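Local coordinates for protein hydroquinone dioxygenase large subunit (Pseudomonas sp., PDB 4ZXA) that forms, with a small subunit, a two-subunit Fe2+-dependent dioxygenase that cleaves the ring of hydroquinone, at residues V261-Q266 / P334-F339; V272-D277 / R284-M289. All blocks are in the same frame, centred on the assembly; numbering follows the deposited sequence.

Contact 1. Residues V261-Q266 / P334-F339. With CD (cadmium ion), chain I; H8N (4-hydroxybenzonitrile), chain J.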
loop_
_atom_site.group_PDB
_atom_site.type_symbol
_atom_site.label_atom_id
_atom_site.label_comp_id
_atom_site.label_asym_id
_atom_site.label_seq_id
_atom_site.Cartn_x
_atom_site.Cartn_y
_atom_site.Cartn_z
ATOM N N VAL E 261 -0.977 -21.103 17.821
ATOM C CA VAL E 261 -2.285 -21.118 17.192
ATOM C C VAL E 261 -3.096 -19.939 17.751
ATOM O O VAL E 261 -3.040 -19.661 18.955
ATOM C CB VAL E 261 -3.021 -22.449 17.484
ATOM C CG1 VAL E 261 -4.486 -22.360 17.066
ATOM C CG2 VAL E 261 -2.341 -23.617 16.784
ATOM N N GLU E 262 -3.830 -19.242 16.885
ATOM C CA GLU E 262 -4.750 -18.193 17.321
ATOM C C GLU E 262 -6.178 -18.596 17.012
ATOM O O GLU E 262 -6.408 -19.335 16.047
ATOM C CB GLU E 262 -4.468 -16.889 16.594
ATOM C CG GLU E 262 -3.144 -16.278 16.922
ATOM C CD GLU E 262 -2.700 -15.277 15.880
ATOM O OE1 GLU E 262 -3.241 -15.329 14.750
ATOM O OE2 GLU E 262 -1.824 -14.443 16.191
ATOM N N TRP E 263 -7.128 -18.100 17.811
ATOM C CA TRP E 263 -8.548 -18.319 17.546
ATOM C C TRP E 263 -9.301 -17.009 17.307
ATOM O O TRP E 263 -9.209 -16.061 18.091
ATOM C CB TRP E 263 -9.202 -19.117 18.673
ATOM C CG TRP E 263 -8.707 -20.532 18.763
ATOM C CD1 TRP E 263 -7.576 -20.968 19.399
ATOM C CD2 TRP E 263 -9.327 -21.703 18.207
ATOM N NE1 TRP E 263 -7.455 -22.339 19.274
ATOM C CE2 TRP E 263 -8.515 -22.810 18.545
ATOM C CE3 TRP E 263 -10.495 -21.930 17.473
ATOM C CZ2 TRP E 263 -8.833 -24.111 18.163
ATOM C CZ3 TRP E 263 -10.801 -23.215 17.092
ATOM C CH2 TRP E 263 -9.981 -24.291 17.441
ATOM N N PHE E 264 -10.037 -16.965 16.202
ATOM C CA PHE E 264 -10.865 -15.821 15.855
ATOM C C PHE E 264 -12.352 -16.231 15.887
ATOM O O PHE E 264 -12.735 -17.215 15.250
ATOM C CB PHE E 264 -10.512 -15.336 14.444
ATOM C CG PHE E 264 -9.134 -14.735 14.306
ATOM C CD1 PHE E 264 -8.400 -14.347 15.416
ATOM C CD2 PHE E 264 -8.580 -14.529 13.047
ATOM C CE1 PHE E 264 -7.127 -13.783 15.279
ATOM C CE2 PHE E 264 -7.309 -13.959 12.900
ATOM C CZ PHE E 264 -6.583 -13.588 14.024
ATOM N N ILE E 265 -13.182 -15.508 16.640
ATOM C CA ILE E 265 -14.644 -15.662 16.552
ATOM C C ILE E 265 -15.259 -14.371 16.033
ATOM O O ILE E 265 -15.275 -13.361 16.749
ATOM C CB ILE E 265 -15.295 -15.872 17.906
ATOM C CG1 ILE E 265 -14.497 -16.858 18.769
ATOM C CG2 ILE E 265 -16.749 -16.305 17.721
ATOM C CD1 ILE E 265 -14.848 -18.287 18.567
ATOM N N GLN E 266 -15.768 -14.393 14.805
ATOM C CA GLN E 266 -16.298 -13.176 14.193
ATOM C C GLN E 266 -17.696 -12.853 14.749
ATOM O O GLN E 266 -18.633 -13.640 14.596
ATOM C CB GLN E 266 -16.298 -13.298 12.660
ATOM C CG GLN E 266 -16.638 -12.016 11.910
ATOM C CD GLN E 266 -15.553 -10.966 12.049
ATOM O OE1 GLN E 266 -14.373 -11.297 12.101
ATOM N NE2 GLN E 266 -15.945 -9.693 12.120
ATOM N N PRO E 334 1.321 -27.450 14.777
ATOM C CA PRO E 334 1.034 -26.159 14.123
ATOM C C PRO E 334 -0.462 -25.854 14.051
ATOM O O PRO E 334 -0.843 -24.679 14.060
ATOM C CB PRO E 334 1.551 -26.354 12.698
ATOM C CG PRO E 334 2.410 -27.550 12.737
ATOM C CD PRO E 334 1.982 -28.399 13.872
ATOM N N TYR E 335 -1.290 -26.893 13.940
ATOM C CA TYR E 335 -2.750 -26.721 13.942
ATOM C C TYR E 335 -3.367 -27.536 15.060
ATOM O O TYR E 335 -2.954 -28.666 15.305
ATOM C CB TYR E 335 -3.356 -27.125 12.609
ATOM C CG TYR E 335 -3.067 -28.542 12.207
ATOM C CD1 TYR E 335 -1.912 -28.856 11.513
ATOM C CD2 TYR E 335 -3.954 -29.571 12.510
ATOM C CE1 TYR E 335 -1.636 -30.161 11.124
ATOM C CE2 TYR E 335 -3.692 -30.879 12.126
ATOM C CZ TYR E 335 -2.526 -31.167 11.429
ATOM O OH TYR E 335 -2.245 -32.450 11.028
ATOM N N PRO E 336 -4.366 -26.963 15.734
ATOM C CA PRO E 336 -4.848 -27.419 17.044
ATOM C C PRO E 336 -5.546 -28.783 17.072
ATOM O O PRO E 336 -5.399 -29.477 18.062
ATOM C CB PRO E 336 -5.820 -26.310 17.452
ATOM C CG PRO E 336 -6.327 -25.785 16.167
ATOM C CD PRO E 336 -5.132 -25.805 15.247
ATOM N N ILE E 337 -6.260 -29.173 16.023
ATOM C CA ILE E 337 -7.127 -30.337 16.122
ATOM C C ILE E 337 -6.995 -31.355 14.984
ATOM O O ILE E 337 -7.102 -31.002 13.810
ATOM C CB ILE E 337 -8.598 -29.879 16.298
ATOM C CG1 ILE E 337 -8.749 -29.240 17.677
ATOM C CG2 ILE E 337 -9.557 -31.045 16.201
ATOM C CD1 ILE E 337 -9.701 -28.129 17.700
ATOM N N GLU E 338 -6.754 -32.619 15.351
ATOM C CA GLU E 338 -6.764 -33.749 14.402
ATOM C C GLU E 338 -8.143 -34.409 14.299
ATOM O O GLU E 338 -8.654 -34.938 15.281
ATOM C CB GLU E 338 -5.737 -34.812 14.808
ATOM C CG GLU E 338 -4.363 -34.632 14.187
ATOM C CD GLU E 338 -4.317 -35.073 12.734
ATOM O OE1 GLU E 338 -4.533 -36.270 12.474
ATOM O OE2 GLU E 338 -4.064 -34.228 11.853
ATOM N N PHE E 339 -8.736 -34.384 13.108
ATOM C CA PHE E 339 -10.064 -34.946 12.890
ATOM C C PHE E 339 -10.342 -35.167 11.416
ATOM O O PHE E 339 -9.481 -34.925 10.565
ATOM C CB PHE E 339 -11.155 -34.053 13.491
ATOM C CG PHE E 339 -11.362 -32.751 12.757
ATOM C CD1 PHE E 339 -12.312 -32.644 11.759
ATOM C CD2 PHE E 339 -10.622 -31.630 13.081
ATOM C CE1 PHE E 339 -12.504 -31.450 11.092
ATOM C CE2 PHE E 339 -10.820 -30.431 12.414
ATOM C CZ PHE E 339 -11.764 -30.346 11.420
ATOM O OXT PHE E 339 -11.443 -35.594 11.054
HETATM CD CD CD I . -1.697 -13.742 13.814
HETATM N NAA H8N J . -2.726 -11.717 14.370
HETATM C CAC H8N J . -3.453 -10.872 14.624
HETATM C CAI H8N J . -4.436 -9.795 14.946
HETATM C CAF H8N J . -5.763 -9.986 14.582
HETATM C CAD H8N J . -6.709 -9.004 14.862
HETATM C CAH H8N J . -6.284 -7.851 15.504
HETATM O OAB H8N J . -7.203 -6.873 15.773
HETATM C CAE H8N J . -4.956 -7.658 15.868
HETATM C CAG H8N J . -4.022 -8.643 15.588
#

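Contact 2. Residues V272-D277 / R284-M289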
loop_
_atom_site.group_PDB
_atom_site.type_symbol
_atom_site.label_atom_id
_atom_site.label_comp_id
_atom_site.label_asym_id
_atom_site.label_seq_id
_atom_site.Cartn_x
_atom_site.Cartn_y
_atom_site.Cartn_z
ATOM N N VAL E 272 -12.033 -10.479 5.843
ATOM C CA VAL E 272 -11.338 -11.408 4.959
ATOM C C VAL E 272 -9.851 -11.562 5.311
ATOM O O VAL E 272 -9.105 -10.576 5.430
ATOM C CB VAL E 272 -11.481 -11.014 3.483
ATOM C CG1 VAL E 272 -10.622 -11.937 2.597
ATOM C CG2 VAL E 272 -12.924 -11.061 3.072
ATOM N N TRP E 273 -9.420 -12.812 5.456
ATOM C CA TRP E 273 -8.027 -13.098 5.764
ATOM C C TRP E 273 -7.255 -13.741 4.608
ATOM O O TRP E 273 -7.645 -14.792 4.107
ATOM C CB TRP E 273 -7.930 -13.965 7.020
ATOM C CG TRP E 273 -8.372 -13.253 8.252
ATOM C CD1 TRP E 273 -9.635 -13.221 8.763
ATOM C CD2 TRP E 273 -7.565 -12.454 9.132
ATOM N NE1 TRP E 273 -9.664 -12.472 9.907
ATOM C CE2 TRP E 273 -8.408 -11.986 10.157
ATOM C CE3 TRP E 273 -6.211 -12.103 9.159
ATOM C CZ2 TRP E 273 -7.944 -11.175 11.198
ATOM C CZ3 TRP E 273 -5.748 -11.296 10.192
ATOM C CH2 TRP E 273 -6.611 -10.836 11.189
ATOM N N ASP E 274 -6.174 -13.090 4.179
ATOM C CA ASP E 274 -5.189 -13.714 3.300
ATOM C C ASP E 274 -4.304 -14.588 4.162
ATOM O O ASP E 274 -3.691 -14.098 5.114
ATOM C CB ASP E 274 -4.294 -12.659 2.651
ATOM C CG ASP E 274 -4.602 -12.442 1.183
ATOM O OD1 ASP E 274 -5.765 -12.660 0.761
ATOM O OD2 ASP E 274 -3.676 -12.039 0.447
ATOM N N VAL E 275 -4.211 -15.871 3.847
ATOM C CA VAL E 275 -3.377 -16.743 4.651
ATOM C C VAL E 275 -2.311 -17.399 3.818
ATOM O O VAL E 275 -2.606 -18.068 2.829
ATOM C CB VAL E 275 -4.202 -17.813 5.367
ATOM C CG1 VAL E 275 -3.284 -18.732 6.177
ATOM C CG2 VAL E 275 -5.265 -17.144 6.249
ATOM N N GLY E 276 -1.061 -17.204 4.226
ATOM C CA GLY E 276 0.058 -17.759 3.491
ATOM C C GLY E 276 1.142 -18.407 4.330
ATOM O O GLY E 276 1.063 -18.481 5.563
ATOM N N ASP E 277 2.169 -18.875 3.633
ATOM C CA ASP E 277 3.316 -19.529 4.238
ATOM C C ASP E 277 4.201 -18.552 5.010
ATOM O O ASP E 277 4.558 -17.487 4.506
ATOM C CB ASP E 277 4.137 -20.211 3.152
ATOM C CG ASP E 277 4.169 -21.702 3.312
ATOM O OD1 ASP E 277 4.607 -22.159 4.395
ATOM O OD2 ASP E 277 3.749 -22.410 2.363
ATOM N N ARG E 284 -1.944 -20.159 1.064
ATOM C CA ARG E 284 -2.520 -21.372 1.623
ATOM C C ARG E 284 -4.045 -21.315 1.563
ATOM O O ARG E 284 -4.708 -22.284 1.197
ATOM C CB ARG E 284 -2.047 -21.566 3.060
ATOM C CG ARG E 284 -0.558 -21.819 3.156
ATOM C CD ARG E 284 -0.211 -23.218 2.671
ATOM N NE ARG E 284 0.021 -24.128 3.789
ATOM C CZ ARG E 284 1.108 -24.087 4.559
ATOM N NH1 ARG E 284 2.049 -23.179 4.324
ATOM N NH2 ARG E 284 1.259 -24.944 5.571
ATOM N N ALA E 285 -4.602 -20.160 1.895
ATOM C CA ALA E 285 -6.042 -20.038 1.955
ATOM C C ALA E 285 -6.499 -18.587 1.951
ATOM O O ALA E 285 -5.739 -17.677 2.285
ATOM C CB ALA E 285 -6.572 -20.781 3.189
ATOM N N ARG E 286 -7.743 -18.384 1.542
ATOM C CA ARG E 286 -8.407 -17.099 1.657
ATOM C C ARG E 286 -9.680 -17.295 2.476
ATOM O O ARG E 286 -10.644 -17.896 2.009
ATOM C CB ARG E 286 -8.722 -16.520 0.275
ATOM C CG ARG E 286 -9.174 -15.072 0.315
ATOM C CD ARG E 286 -9.495 -14.549 -1.070
ATOM N NE ARG E 286 -9.597 -13.090 -1.107
ATOM C CZ ARG E 286 -10.747 -12.416 -1.111
ATOM N NH1 ARG E 286 -11.918 -13.065 -1.079
ATOM N NH2 ARG E 286 -10.725 -11.087 -1.159
ATOM N N ILE E 287 -9.672 -16.812 3.712
ATOM C CA ILE E 287 -10.768 -17.072 4.637
ATOM C C ILE E 287 -11.691 -15.864 4.841
ATOM O O ILE E 287 -11.250 -14.797 5.254
ATOM C CB ILE E 287 -10.241 -17.549 6.005
ATOM C CG1 ILE E 287 -9.334 -18.765 5.835
ATOM C CG2 ILE E 287 -11.388 -17.875 6.962
ATOM C CD1 ILE E 287 -8.993 -19.415 7.152
ATOM N N THR E 288 -12.978 -16.050 4.552
ATOM C CA THR E 288 -13.977 -15.022 4.780
ATOM C C THR E 288 -14.738 -15.368 6.042
ATOM O O THR E 288 -15.375 -16.405 6.119
ATOM C CB THR E 288 -14.966 -14.939 3.621
ATOM O OG1 THR E 288 -14.260 -14.707 2.394
ATOM C CG2 THR E 288 -15.968 -13.819 3.856
ATOM N N MET E 289 -14.661 -14.515 7.049
ATOM C CA MET E 289 -15.312 -14.826 8.312
ATOM C C MET E 289 -16.546 -13.961 8.499
ATOM O O MET E 289 -16.462 -12.727 8.540
ATOM C CB MET E 289 -14.340 -14.692 9.495
ATOM C CG MET E 289 -13.242 -15.767 9.526
ATOM S SD MET E 289 -12.328 -15.910 11.095
ATOM C CE MET E 289 -13.557 -16.615 12.203
#

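Contact 1. Residues V261-Q266 / P334-F339
Pro336 sets its pyrrolidine ring against Val261 and Trp263; Val261, just before strand 262-266, and Trp263 within it send their side chains to the same side. The ring and the Val261 side chain cross at about a right angle, and Pro336 CD meets the valine fork, 3.9 Å from Val261 CG2. Val261 CG1 stands anti to the backbone N (chi1 169°), beside CD and CG of Pro336, while CG2, anti to the carbonyl carbon, lies 3.3 Å from Pro334 O. A branched, apolar residue suits this place because both its methyls touch Pro336 CD and CG2 reaches on to Pro334 O. An alanine here would probably take both methyls away from Pro336 CD and open a gap between the strand and the C-terminal tail. Further along, the benzo end of Trp263 slants against the proline, with Trp263 CZ2 3.6 Å from Pro336 CG. Ile337 comes to the rim of the same indole near its plane, its CD1 3.9 Å from Trp263 CH2. Val55 of the small subunit packs on Trp263 as well. Between Val261 and Trp263, Glu262 points the other way, and its OE1 and OE2 grip the cadmium ion at 2.4 and 2.5 Å. The nitrile NAA of 4-hydroxybenzonitrile binds the same ion, which His256, Asn258 and His303 complete. The spacing of these ligands follows the cupin metal motif, with asparagine where many cupins have histidine.

Contact 2. Residues V272-D277 / R284-M289
Val272 and Thr288 face each other as a non-hydrogen-bonded pair in the antiparallel beta hairpin of strands 270-277 and 283-290, in the cupin domain. Val272 CG1 lies over the centre of the Arg286 guanidinium, 3.7 Å above its plane; the arginine chain, extended from CG to NE, carries the flat group there. Trp273, on the barrel-interior face, pairs with Ile287: its N gives a nearly straight bond (175°) to Ile287 O, and Ile287 N returns one to Trp273 O. Its broad apolar indole forms part of the wall of the 4-hydroxybenzonitrile pocket. Met289 SD sits obliquely to the indole in a Met-aromatic contact, 5.2 Å from the centroid of the five-membered ring. On the face of Val272 and Arg286, the exposed Asp274 keeps OD1 4.3 Å from Arg286 NE, near enough only for a long-range attraction. Val275 shares the face of Trp273 and pairs with Ala285; Tyr35 of the small subunit packs on both. Here a classic beta bulge sets Arg284 and Ala285 both opposite Val275, and Val275 O accepts from Arg284 N at 2.8 Å and Ala285 N at 3.0 Å. At the strand end, Asp277 OD2 accepts a hydrogen bond from Asn282 ND2.

Both contacts are partly buried and lie about 13 Å apart, centre to centre, with contact 2 nested in the chain loop that contact 1 closes. Contact 1 joins a barrel strand to the C-terminal tail through apolar side chains, and contact 2 is built mainly on backbone hydrogen bonds between two neighbouring strands, with charged groups on its outer face. They meet in the barrel interior, where Phe264 CE2 packs 3.3 Å from Trp273 CZ2; both residues line the ligand pocket. The small subunit reaches both: it packs on the tail at 334-339 and forms a salt bridge to Glu338 through its Arg33, and one of its strands extends the sheet beyond 284-289.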